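PDB 6WBT: cellulase IBT99 from Metagenomes, which probably hydrolyses 6-phospho-alpha-glucosides as a family 4 glycosidase, working with bound NAD and a manganese ion. Local coordinates for residues Glu43-Lys48 and Gly293-Ile298; Gly12-Thr17 and Met83-Val88; Glu221-Tyr226 and Leu253-Phe258. One frame throughout, in Å; residues are numbered along the deposited sequence. Where two conformers were deposited one is given.

Contact 1: Glu43-Lys48 and Gly293-Ile298. With NAD (nicotinamide-adenine-dinucleotide), chain G; G6P (6-O-phosphono-alpha-D-glucopyranose), chain F.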
loop_
_atom_site.group_PDB
_atom_site.type_symbol
_atom_site.label_atom_id
_atom_site.label_comp_id
_atom_site.label_asym_id
_atom_site.label_seq_id
_atom_site.Cartn_x
_atom_site.Cartn_y
_atom_site.Cartn_z
ATOM N N GLU A 43 47.015 9.988 11.304
ATOM C CA GLU A 43 48.246 9.450 10.733
ATOM C C GLU A 43 49.009 8.612 11.751
ATOM O O GLU A 43 49.453 7.500 11.444
ATOM C CB GLU A 43 49.120 10.587 10.203
ATOM C CG GLU A 43 50.314 10.132 9.370
ATOM C CD GLU A 43 51.048 11.295 8.729
ATOM O OE1 GLU A 43 50.776 12.453 9.114
ATOM O OE2 GLU A 43 51.890 11.055 7.841
ATOM N N GLU A 44 49.169 9.127 12.972
ATOM C CA GLU A 44 49.986 8.435 13.966
ATOM C C GLU A 44 49.328 7.142 14.434
ATOM O O GLU A 44 50.012 6.136 14.656
ATOM C CB GLU A 44 50.262 9.358 15.151
ATOM C CG GLU A 44 50.956 10.659 14.775
ATOM C CD GLU A 44 52.091 10.451 13.790
ATOM O OE1 GLU A 44 51.965 10.903 12.633
ATOM O OE2 GLU A 44 53.107 9.830 14.171
ATOM N N ARG A 45 48.002 7.147 14.594
ATOM C CA ARG A 45 47.311 5.935 15.024
ATOM C C ARG A 45 47.378 4.853 13.955
ATOM O O ARG A 45 47.531 3.668 14.272
ATOM C CB ARG A 45 45.857 6.250 15.376
ATOM C CG ARG A 45 45.053 5.037 15.823
ATOM C CD ARG A 45 43.588 5.385 16.035
ATOM N NE ARG A 45 42.804 4.217 16.431
ATOM C CZ ARG A 45 42.550 3.880 17.691
ATOM N NH1 ARG A 45 43.012 4.623 18.687
ATOM N NH2 ARG A 45 41.829 2.799 17.957
ATOM N N GLN A 46 47.268 5.240 12.683
ATOM C CA GLN A 46 47.308 4.256 11.607
ATOM C C GLN A 46 48.706 3.675 11.435
ATOM O O GLN A 46 48.855 2.488 11.120
ATOM C CB GLN A 46 46.826 4.887 10.301
ATOM C CG GLN A 46 46.968 3.980 9.093
ATOM C CD GLN A 46 46.288 4.538 7.865
ATOM O OE1 GLN A 46 45.286 3.998 7.402
ATOM N NE2 GLN A 46 46.828 5.627 7.329
ATOM N N ASN A 47 49.743 4.490 11.641
ATOM C CA ASN A 47 51.107 3.998 11.477
ATOM C C ASN A 47 51.455 2.939 12.517
ATOM O O ASN A 47 52.251 2.037 12.235
ATOM C CB ASN A 47 52.102 5.157 11.544
ATOM C CG ASN A 47 52.013 6.069 10.336
ATOM O OD1 ASN A 47 52.039 7.293 10.463
ATOM N ND2 ASN A 47 51.905 5.476 9.152
ATOM N N LYS A 48 50.871 3.026 13.715
ATOM C CA LYS A 48 51.114 2.001 14.725
ATOM C C LYS A 48 50.403 0.702 14.367
ATOM O O LYS A 48 50.969 -0.386 14.527
ATOM C CB LYS A 48 50.664 2.500 16.098
ATOM C CG LYS A 48 51.363 3.768 16.556
ATOM C CD LYS A 48 50.773 4.277 17.859
ATOM C CE LYS A 48 51.394 5.603 18.264
ATOM N NZ LYS A 48 50.754 6.162 19.486
ATOM N N GLY A 293 41.261 -2.619 27.084
ATOM C CA GLY A 293 41.330 -3.996 26.641
ATOM C C GLY A 293 41.775 -4.160 25.202
ATOM O O GLY A 293 42.959 -4.391 24.936
ATOM N N ARG A 294 40.834 -4.041 24.262
ATOM C CA ARG A 294 41.160 -4.276 22.859
ATOM C C ARG A 294 42.080 -3.191 22.311
ATOM O O ARG A 294 43.013 -3.486 21.554
ATOM C CB ARG A 294 39.880 -4.371 22.027
ATOM C CG ARG A 294 40.122 -4.785 20.581
ATOM C CD ARG A 294 38.824 -5.035 19.821
ATOM N NE ARG A 294 38.063 -3.811 19.587
ATOM C CZ ARG A 294 36.897 -3.531 20.163
ATOM N NH1 ARG A 294 36.348 -4.394 21.007
ATOM N NH2 ARG A 294 36.276 -2.392 19.888
ATOM N N GLU A 295 41.838 -1.931 22.682
ATOM C CA GLU A 295 42.696 -0.848 22.210
ATOM C C GLU A 295 44.049 -0.864 22.914
ATOM O O GLU A 295 45.077 -0.549 22.304
ATOM C CB GLU A 295 41.998 0.499 22.405
ATOM C CG GLU A 295 42.909 1.709 22.257
ATOM C CD GLU A 295 42.146 2.989 21.975
ATOM O OE1 GLU A 295 41.623 3.131 20.851
ATOM O OE2 GLU A 295 42.066 3.848 22.877
ATOM N N LYS A 296 44.068 -1.233 24.197
ATOM C CA LYS A 296 45.330 -1.296 24.926
ATOM C C LYS A 296 46.236 -2.390 24.374
ATOM O O LYS A 296 47.446 -2.180 24.214
ATOM C CB LYS A 296 45.061 -1.520 26.414
ATOM C CG LYS A 296 46.279 -1.959 27.207
ATOM C CD LYS A 296 45.921 -2.240 28.657
ATOM C CE LYS A 296 47.077 -2.896 29.394
ATOM N NZ LYS A 296 46.742 -3.169 30.819
ATOM N N ARG A 297 45.674 -3.559 24.066
ATOM C CA ARG A 297 46.473 -4.684 23.602
ATOM C C ARG A 297 46.894 -4.569 22.143
ATOM O O ARG A 297 47.684 -5.400 21.681
ATOM C CB ARG A 297 45.709 -5.996 23.803
ATOM C CG ARG A 297 45.490 -6.377 25.257
ATOM C CD ARG A 297 44.919 -7.781 25.372
ATOM N NE ARG A 297 43.685 -7.937 24.607
ATOM C CZ ARG A 297 42.470 -7.719 25.098
ATOM N NH1 ARG A 297 42.321 -7.334 26.358
ATOM N NH2 ARG A 297 41.402 -7.886 24.329
ATOM N N ILE A 298 46.399 -3.576 21.406
ATOM C CA ILE A 298 46.763 -3.442 20.000
ATOM C C ILE A 298 47.823 -2.357 19.852
ATOM O O ILE A 298 48.610 -2.368 18.898
ATOM C CB ILE A 298 45.531 -3.157 19.120
ATOM C CG1 ILE A 298 45.861 -3.432 17.651
ATOM C CG2 ILE A 298 45.048 -1.725 19.299
ATOM C CD1 ILE A 298 44.663 -3.779 16.809
HETATM P PA NAD G . 38.747 2.428 16.551
HETATM O O1A NAD G . 38.322 3.692 17.220
HETATM O O2A NAD G . 39.724 1.552 17.263
HETATM O O5B NAD G . 39.310 2.780 15.088
HETATM C C5B NAD G . 38.473 3.526 14.162
HETATM C C4B NAD G . 39.346 4.177 13.116
HETATM O O4B NAD G . 38.527 4.975 12.220
HETATM C C3B NAD G . 40.433 5.131 13.641
HETATM O O3B NAD G . 41.679 4.817 13.032
HETATM C C2B NAD G . 39.940 6.505 13.172
HETATM O O2B NAD G . 40.961 7.469 13.037
HETATM C C1B NAD G . 39.273 6.113 11.862
HETATM N N9A NAD G . 38.376 7.128 11.319
HETATM C C8A NAD G . 37.558 7.968 12.032
HETATM N N7A NAD G . 36.867 8.787 11.279
HETATM C C5A NAD G . 37.260 8.479 9.986
HETATM C C6A NAD G . 36.887 9.005 8.734
HETATM N N6A NAD G . 36.006 9.989 8.579
HETATM N N1A NAD G . 37.472 8.474 7.634
HETATM C C2A NAD G . 38.360 7.485 7.797
HETATM N N3A NAD G . 38.785 6.913 8.920
HETATM C C4A NAD G . 38.193 7.458 9.995
HETATM O O3 NAD G . 37.444 1.561 16.203
HETATM P PN NAD G . 37.116 -0.003 16.346
HETATM O O1N NAD G . 38.198 -0.788 15.683
HETATM O O2N NAD G . 36.791 -0.301 17.772
HETATM O O5D NAD G . 35.779 -0.093 15.468
HETATM C C5D NAD G . 35.830 0.406 14.108
HETATM C C4D NAD G . 34.430 0.475 13.552
HETATM O O4D NAD G . 33.942 -0.867 13.330
HETATM C C3D NAD G . 33.383 1.135 14.461
HETATM O O3D NAD G . 32.578 2.024 13.698
HETATM C C2D NAD G . 32.579 -0.084 14.925
HETATM O O2D NAD G . 31.288 0.213 15.431
HETATM C C1D NAD G . 32.558 -0.900 13.639
HETATM N N1N NAD G . 32.148 -2.314 13.867
HETATM C C2N NAD G . 30.907 -2.735 13.470
HETATM C C3N NAD G . 30.497 -4.040 13.698
HETATM C C7N NAD G . 29.140 -4.453 13.185
HETATM O O7N NAD G . 28.469 -5.253 13.830
HETATM N N7N NAD G . 28.743 -3.953 12.023
HETATM C C4N NAD G . 31.352 -4.910 14.366
HETATM C C5N NAD G . 32.611 -4.484 14.728
HETATM C C6N NAD G . 32.991 -3.186 14.468
HETATM C C1 G6P F . 29.154 -6.949 17.564
HETATM C C2 G6P F . 28.199 -5.818 17.187
HETATM C C3 G6P F . 28.932 -4.484 17.112
HETATM C C4 G6P F . 29.745 -4.251 18.379
HETATM C C5 G6P F . 30.656 -5.448 18.620
HETATM C C6 G6P F . 31.543 -5.274 19.849
HETATM O O1 G6P F . 30.099 -7.147 16.507
HETATM O O2 G6P F . 27.598 -6.103 15.920
HETATM O O3 G6P F . 27.984 -3.425 16.943
HETATM O O4 G6P F . 30.530 -3.062 18.242
HETATM O O5 G6P F . 29.852 -6.620 18.766
HETATM O O6 G6P F . 31.400 -3.967 20.401
HETATM P P G6P F . 32.468 -3.437 21.482
HETATM O O1P G6P F . 31.632 -2.692 22.493
HETATM O O2P G6P F . 33.417 -2.578 20.681
HETATM O O3P G6P F . 33.093 -4.706 22.014
#
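The pyrophosphate side of the NAD pocket is where Arg45, from helix 43-60, meets Glu295, in the 293-298 segment that runs into helix 296-306, in a salt bridge between the Rossmann-type part of the chain and the C-terminal part. Both terminal nitrogens of Arg45 converge on a single carboxylate oxygen: NH2 lies 2.9 Å from Glu295 OE1, and NH1 lies 3.0 Å from the same Glu295 OE1. OE1 stays in the guanidinium plane, but the carboxylate is turned 63° from it, so this is an end-on grip on one oxygen and not a flat pairing of two. NH1 comes from above the carboxylate plane, while NH2 arrives on the anti side; both use the same face. Arg45 gets there by stretching out fully, CG opposite the backbone N (chi1 179°) and the chain straight through to NE. NE donates to the carbonyl of Gly13 in the glycine-rich loop, and NH2 makes a weak contact, modelled too short to weigh, with NAD O2A.

Next door, Arg294 bends at chi3 (69°) and joins cofactor to sugar phosphate. Its NH2 donates to NAD O2N at 3.0 Å and to G6P O2P at 3.0 Å; NH1 adds a weak bond to G6P O3P. Its NE turns back to Thr15. Two arginines thus probably offset the phosphate charge, and Glu295 would temper that of Arg45. Around the bridge, Arg45 leans on Phe299 and Lys48 on Ala302, so the start of helix 43-60 lies beside the first turns of helix 296-306.

Contact 2: Gly12-Thr17 and Met83-Val88. With NAD (nicotinamide-adenine-dinucleotide), chain G.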
loop_
_atom_site.group_PDB
_atom_site.type_symbol
_atom_site.label_atom_id
_atom_site.label_comp_id
_atom_site.label_asym_id
_atom_site.label_seq_id
_atom_site.Cartn_x
_atom_site.Cartn_y
_atom_site.Cartn_z
ATOM N N GLY A 12 42.239 2.343 8.631
ATOM C CA GLY A 12 43.288 1.383 8.927
ATOM C C GLY A 12 43.769 1.406 10.361
ATOM O O GLY A 12 44.416 0.450 10.801
ATOM N N GLY A 13 43.469 2.472 11.100
ATOM C CA GLY A 13 43.857 2.555 12.494
ATOM C C GLY A 13 42.830 1.954 13.431
ATOM O O GLY A 13 42.727 2.359 14.593
ATOM N N SER A 14 42.061 0.992 12.933
ATOM C CA SER A 14 41.029 0.332 13.715
ATOM C C SER A 14 41.610 -0.870 14.446
ATOM O O SER A 14 42.606 -1.458 14.016
ATOM C CB SER A 14 39.871 -0.119 12.822
ATOM O OG SER A 14 39.000 -0.987 13.524
ATOM N N THR A 15 40.977 -1.229 15.564
ATOM C CA THR A 15 41.401 -2.407 16.311
ATOM C C THR A 15 41.070 -3.703 15.581
ATOM O O THR A 15 41.639 -4.750 15.910
ATOM C CB THR A 15 40.759 -2.415 17.700
ATOM O OG1 THR A 15 39.333 -2.458 17.569
ATOM C CG2 THR A 15 41.155 -1.166 18.473
ATOM N N TYR A 16 40.170 -3.656 14.603
ATOM C CA TYR A 16 39.829 -4.822 13.800
ATOM C C TYR A 16 40.637 -4.910 12.514
ATOM O O TYR A 16 40.451 -5.862 11.749
ATOM C CB TYR A 16 38.333 -4.814 13.462
ATOM C CG TYR A 16 37.426 -4.841 14.670
ATOM C CD1 TYR A 16 36.811 -3.681 15.124
ATOM C CD2 TYR A 16 37.182 -6.024 15.355
ATOM C CE1 TYR A 16 35.979 -3.700 16.227
ATOM C CE2 TYR A 16 36.351 -6.052 16.460
ATOM C CZ TYR A 16 35.753 -4.887 16.891
ATOM O OH TYR A 16 34.925 -4.910 17.990
ATOM N N THR A 17 41.522 -3.946 12.256
ATOM C CA THR A 17 42.297 -3.963 11.016
ATOM C C THR A 17 43.231 -5.164 10.918
ATOM O O THR A 17 43.219 -5.839 9.875
ATOM C CB THR A 17 43.056 -2.639 10.860
ATOM O OG1 THR A 17 42.123 -1.553 10.809
ATOM C CG2 THR A 17 43.887 -2.646 9.586
HETATM N N MSE A 83 36.693 -1.392 2.159
HETATM C CA MSE A 83 36.110 -1.937 3.377
HETATM C C MSE A 83 36.150 -0.895 4.490
HETATM O O MSE A 83 37.198 -0.638 5.079
HETATM C CB MSE A 83 36.838 -3.214 3.800
HETATM C CG MSE A 83 36.681 -4.362 2.812
HETATM SE SE MSE A 83 37.515 -6.022 3.410
HETATM C CE MSE A 83 39.375 -5.442 3.430
ATOM N N ALA A 84 34.993 -0.296 4.766
ATOM C CA ALA A 84 34.893 0.806 5.713
ATOM C C ALA A 84 34.726 0.278 7.131
ATOM O O ALA A 84 33.864 -0.568 7.391
ATOM C CB ALA A 84 33.721 1.719 5.350
ATOM N N GLN A 85 35.551 0.782 8.043
ATOM C CA GLN A 85 35.447 0.438 9.455
ATOM C C GLN A 85 35.818 1.660 10.294
ATOM O O GLN A 85 36.594 1.582 11.247
ATOM C CB GLN A 85 36.321 -0.770 9.792
ATOM C CG GLN A 85 37.774 -0.642 9.365
ATOM C CD GLN A 85 38.595 -1.859 9.737
ATOM O OE1 GLN A 85 38.055 -2.947 9.942
ATOM N NE2 GLN A 85 39.907 -1.682 9.832
HETATM N N MSE A 86 35.258 2.810 9.939
HETATM C CA MSE A 86 35.549 4.054 10.639
HETATM C C MSE A 86 34.778 4.153 11.949
HETATM O O MSE A 86 33.729 3.530 12.116
HETATM C CB MSE A 86 35.216 5.257 9.752
HETATM C CG MSE A 86 33.726 5.440 9.495
HETATM SE SE MSE A 86 33.317 7.010 8.413
HETATM C CE MSE A 86 34.230 6.492 6.770
ATOM N N ARG A 87 35.316 4.938 12.880
ATOM C CA ARG A 87 34.639 5.283 14.130
ATOM C C ARG A 87 34.845 6.780 14.326
ATOM O O ARG A 87 35.830 7.203 14.938
ATOM C CB ARG A 87 35.174 4.473 15.309
ATOM C CG ARG A 87 34.464 4.765 16.622
ATOM C CD ARG A 87 35.125 4.062 17.794
ATOM N NE ARG A 87 35.053 2.607 17.684
ATOM C CZ ARG A 87 34.049 1.872 18.149
ATOM N NH1 ARG A 87 33.023 2.455 18.756
ATOM N NH2 ARG A 87 34.068 0.555 18.007
ATOM N N VAL A 88 33.919 7.578 13.789
ATOM C CA VAL A 88 34.032 9.027 13.892
ATOM C C VAL A 88 34.011 9.432 15.357
ATOM O O VAL A 88 33.116 9.044 16.117
ATOM C CB VAL A 88 32.908 9.712 13.102
ATOM C CG1 VAL A 88 33.046 11.224 13.197
ATOM C CG2 VAL A 88 32.927 9.258 11.650
HETATM P PA NAD G . 38.747 2.428 16.551
HETATM O O1A NAD G . 38.322 3.692 17.220
HETATM O O2A NAD G . 39.724 1.552 17.263
HETATM O O5B NAD G . 39.310 2.780 15.088
HETATM C C5B NAD G . 38.473 3.526 14.162
HETATM C C4B NAD G . 39.346 4.177 13.116
HETATM O O4B NAD G . 38.527 4.975 12.220
HETATM C C3B NAD G . 40.433 5.131 13.641
HETATM O O3B NAD G . 41.679 4.817 13.032
HETATM C C2B NAD G . 39.940 6.505 13.172
HETATM O O2B NAD G . 40.961 7.469 13.037
HETATM C C1B NAD G . 39.273 6.113 11.862
HETATM N N9A NAD G . 38.376 7.128 11.319
HETATM C C8A NAD G . 37.558 7.968 12.032
HETATM N N7A NAD G . 36.867 8.787 11.279
HETATM C C5A NAD G . 37.260 8.479 9.986
HETATM C C6A NAD G . 36.887 9.005 8.734
HETATM N N6A NAD G . 36.006 9.989 8.579
HETATM N N1A NAD G . 37.472 8.474 7.634
HETATM C C2A NAD G . 38.360 7.485 7.797
HETATM N N3A NAD G . 38.785 6.913 8.920
HETATM C C4A NAD G . 38.193 7.458 9.995
HETATM O O3 NAD G . 37.444 1.561 16.203
HETATM P PN NAD G . 37.116 -0.003 16.346
HETATM O O1N NAD G . 38.198 -0.788 15.683
HETATM O O2N NAD G . 36.791 -0.301 17.772
HETATM O O5D NAD G . 35.779 -0.093 15.468
HETATM C C5D NAD G . 35.830 0.406 14.108
HETATM C C4D NAD G . 34.430 0.475 13.552
HETATM O O4D NAD G . 33.942 -0.867 13.330
HETATM C C3D NAD G . 33.383 1.135 14.461
HETATM O O3D NAD G . 32.578 2.024 13.698
HETATM C C2D NAD G . 32.579 -0.084 14.925
HETATM O O2D NAD G . 31.288 0.213 15.431
HETATM C C1D NAD G . 32.558 -0.900 13.639
HETATM N N1N NAD G . 32.148 -2.314 13.867
HETATM C C2N NAD G . 30.907 -2.735 13.470
HETATM C C3N NAD G . 30.497 -4.040 13.698
HETATM C C7N NAD G . 29.140 -4.453 13.185
HETATM O O7N NAD G . 28.469 -5.253 13.830
HETATM N N7N NAD G . 28.743 -3.953 12.023
HETATM C C4N NAD G . 31.352 -4.910 14.366
HETATM C C5N NAD G . 32.611 -4.484 14.728
HETATM C C6N NAD G . 32.991 -3.186 14.468
HETATM O O HOH W 1 32.864 -2.327 17.691
#
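Gln85 reaches across to Ser14, Tyr16 and Thr17 just past the end of strand 81-84. Its CB already points at the loop 12-17, and from there chi1 (53°) sets CG between the backbone N and the carbonyl carbon; the rest of the chain runs straight. CG passes 4.1 Å from Ser14 CB. CD carries on alongside that methylene, and the amide then splits its attention: OE1 lies 4.0 Å from Tyr16 CB and accepts from the hydroxyl of Tyr147, while NE2 sits 3.4 Å from Ser14 CB and donates to the carbonyl of Gly11. With both ends of the amide bonded, its rotation is probably fixed. NE2 is also modelled beside Thr17 OG1, too close to interpret.

The same loop presents its polar groups to NAD. Ser14 OG caps the turn, accepting from Tyr16 N at 3.1 Å (165°), and Thr15 N donates to NAD O1N at 2.8 Å. Tyr16 lays a ring face towards the nicotinamide, CE1 being 3.5 Å from NAD C6N. From the other segment Arg87 NE donates almost straight to NAD O3, 3.0 Å away. A glycine-rich turn between the first strand and its helix, cradling the pyrophosphate, is the hallmark of the Rossmann dinucleotide-binding fold.

Contact 3: Glu221-Tyr226 and Leu253-Phe258; sequences EHVRKY and LISSMF
Two helices of the C-terminal part of the chain, 216-226 and 251-257, meet here at their last turns, with Val223 and Arg224 against Ser255 and Ser256. The short axes pass 7.8 Å apart, their directions 123° from each other. Small serines at the interface are consistent with this close approach: Ser255 OG lies 3.6 Å from Val223 CG1, and Ser256 OG is 3.6 Å from Arg224 CB. Both hydroxyls turn back to their own helix: Ser255 OG has the carbonyls of Ser251 and Ala252 within bonding reach, Ser251 the stronger, and Ser256 OG bonds to that of Ala252.

The one hydrogen bond across belongs to Arg224, whose NE donates to Ser255 O at 3.1 Å (146°), coming from above the carbonyl plane. With CG opposite its own carbonyl carbon (chi1 -78°) and an extended chain, Arg224 runs alongside that oxygen, its CG 3.4 Å from Ser255 O. An alanine here would remove this donor and is likely to leave the Ser255 carbonyl without its cross-helix partner and open a gap beside Ser256. Beyond, Met257 and Phe258 pack on Leu409 and Met410 of a second subunit. Since Ser255 O lies in the last turn of its helix, the negative end of the dipole would probably strengthen its hold on the positively charged arginine.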
loop_
_atom_site.group_PDB
_atom_site.type_symbol
_atom_site.label_atom_id
_atom_site.label_comp_id
_atom_site.label_asym_id
_atom_site.label_seq_id
_atom_site.Cartn_x
_atom_site.Cartn_y
_atom_site.Cartn_z
ATOM N N GLU A 221 14.621 -24.026 22.912
ATOM C CA GLU A 221 14.573 -24.786 24.157
ATOM C C GLU A 221 15.792 -24.492 25.023
ATOM O O GLU A 221 15.683 -24.395 26.251
ATOM C CB GLU A 221 14.483 -26.282 23.857
ATOM C CG GLU A 221 14.397 -27.150 25.100
ATOM C CD GLU A 221 15.081 -28.490 24.928
ATOM O OE1 GLU A 221 15.932 -28.614 24.021
ATOM O OE2 GLU A 221 14.770 -29.419 25.701
ATOM N N HIS A 222 16.962 -24.346 24.397
ATOM C CA HIS A 222 18.187 -24.059 25.136
ATOM C C HIS A 222 18.295 -22.583 25.495
ATOM O O HIS A 222 18.771 -22.240 26.582
ATOM C CB HIS A 222 19.403 -24.493 24.317
ATOM C CG HIS A 222 20.716 -24.138 24.943
ATOM N ND1 HIS A 222 21.462 -25.041 25.669
ATOM C CD2 HIS A 222 21.420 -22.981 24.947
ATOM C CE1 HIS A 222 22.568 -24.457 26.094
ATOM N NE2 HIS A 222 22.567 -23.205 25.670
ATOM N N VAL A 223 17.866 -21.697 24.594
ATOM C CA VAL A 223 18.028 -20.264 24.825
ATOM C C VAL A 223 17.128 -19.794 25.961
ATOM O O VAL A 223 17.507 -18.916 26.745
ATOM C CB VAL A 223 17.765 -19.484 23.525
ATOM C CG1 VAL A 223 17.866 -17.987 23.768
ATOM C CG2 VAL A 223 18.744 -19.913 22.445
ATOM N N ARG A 224 15.932 -20.374 26.081
ATOM C CA ARG A 224 15.008 -19.960 27.132
ATOM C C ARG A 224 15.536 -20.264 28.528
ATOM O O ARG A 224 15.092 -19.634 29.495
ATOM C CB ARG A 224 13.650 -20.633 26.931
ATOM C CG ARG A 224 12.801 -19.996 25.844
ATOM C CD ARG A 224 11.637 -20.891 25.464
ATOM N NE ARG A 224 10.927 -20.395 24.289
ATOM C CZ ARG A 224 10.057 -21.112 23.586
ATOM N NH1 ARG A 224 9.792 -22.364 23.934
ATOM N NH2 ARG A 224 9.456 -20.581 22.532
ATOM N N LYS A 225 16.473 -21.200 28.660
ATOM C CA LYS A 225 17.023 -21.570 29.958
ATOM C C LYS A 225 18.425 -21.026 30.197
ATOM O O LYS A 225 18.740 -20.618 31.318
ATOM C CB LYS A 225 17.031 -23.095 30.112
ATOM C CG LYS A 225 15.680 -23.673 30.507
ATOM C CD LYS A 225 15.236 -24.788 29.572
ATOM C CE LYS A 225 16.107 -26.023 29.715
ATOM N NZ LYS A 225 15.589 -27.151 28.888
ATOM N N TYR A 226 19.277 -20.999 29.172
ATOM C CA TYR A 226 20.649 -20.535 29.326
ATOM C C TYR A 226 21.009 -19.380 28.402
ATOM O O TYR A 226 22.146 -18.897 28.456
ATOM C CB TYR A 226 21.633 -21.689 29.087
ATOM C CG TYR A 226 21.220 -22.997 29.718
ATOM C CD1 TYR A 226 21.275 -23.177 31.093
ATOM C CD2 TYR A 226 20.781 -24.057 28.935
ATOM C CE1 TYR A 226 20.899 -24.375 31.672
ATOM C CE2 TYR A 226 20.405 -25.257 29.503
ATOM C CZ TYR A 226 20.466 -25.412 30.872
ATOM O OH TYR A 226 20.091 -26.607 31.441
ATOM N N LEU A 253 15.304 -14.375 29.084
ATOM C CA LEU A 253 14.056 -13.733 29.485
ATOM C C LEU A 253 13.250 -13.288 28.272
ATOM O O LEU A 253 12.024 -13.452 28.240
ATOM C CB LEU A 253 14.343 -12.543 30.402
ATOM C CG LEU A 253 14.742 -12.818 31.857
ATOM C CD1 LEU A 253 13.787 -13.817 32.497
ATOM C CD2 LEU A 253 16.188 -13.284 31.981
ATOM N N ILE A 254 13.917 -12.726 27.262
ATOM C CA ILE A 254 13.208 -12.247 26.080
ATOM C C ILE A 254 12.640 -13.415 25.283
ATOM O O ILE A 254 11.508 -13.354 24.788
ATOM C CB ILE A 254 14.137 -11.368 25.222
ATOM C CG1 ILE A 254 14.613 -10.158 26.029
ATOM C CG2 ILE A 254 13.430 -10.920 23.953
ATOM C CD1 ILE A 254 15.514 -9.222 25.255
ATOM N N SER A 255 13.409 -14.499 25.151
ATOM C CA SER A 255 12.933 -15.668 24.422
ATOM C C SER A 255 11.868 -16.447 25.182
ATOM O O SER A 255 11.220 -17.315 24.588
ATOM C CB SER A 255 14.107 -16.591 24.087
ATOM O OG SER A 255 14.782 -17.006 25.261
ATOM N N SER A 256 11.673 -16.164 26.470
ATOM C CA SER A 256 10.642 -16.836 27.251
ATOM C C SER A 256 9.327 -16.072 27.270
ATOM O O SER A 256 8.260 -16.694 27.341
ATOM C CB SER A 256 11.125 -17.055 28.687
ATOM O OG SER A 256 12.270 -17.888 28.722
HETATM N N MSE A 257 9.375 -14.747 27.210
HETATM C CA MSE A 257 8.167 -13.931 27.235
HETATM C C MSE A 257 7.515 -13.876 25.856
HETATM O O MSE A 257 6.291 -13.917 25.737
HETATM C CB MSE A 257 8.488 -12.518 27.727
HETATM C CG MSE A 257 9.113 -12.478 29.113
HETATM SE SE MSE A 257 9.774 -10.714 29.619
HETATM C CE MSE A 257 8.070 -9.786 29.793
ATOM N N PHE A 258 8.344 -13.785 24.820
ATOM C CA PHE A 258 7.889 -13.738 23.433
ATOM C C PHE A 258 8.438 -14.969 22.725
ATOM O O PHE A 258 9.642 -15.051 22.456
ATOM C CB PHE A 258 8.341 -12.445 22.757
ATOM C CG PHE A 258 8.153 -11.222 23.611
ATOM C CD1 PHE A 258 6.895 -10.673 23.794
ATOM C CD2 PHE A 258 9.235 -10.626 24.239
ATOM C CE1 PHE A 258 6.718 -9.552 24.584
ATOM C CE2 PHE A 258 9.065 -9.503 25.030
ATOM C CZ PHE A 258 7.805 -8.966 25.202
#

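From the N terminus, residues 12-17 come first, after strand 5-10, and wait for 83-88, 66 residues on, to close contact 2 within the Rossmann-type part. In between, 43-48 leaves on helix 43-60 and does not meet 293-298 until 245 residues later, so contacts 1 and 2 cross. They also touch, through arginines of contact 1 that probably bond to the 12-17 loop, and both contacts share NAD. Contact 3 closes its short loop between 221-226 and 253-258 inside the long one of contact 1, about 22 Å away at the nearest atoms. Contact 1 thus ties the two halves of the chain together, whereas contacts 2 and 3 each stay within one half.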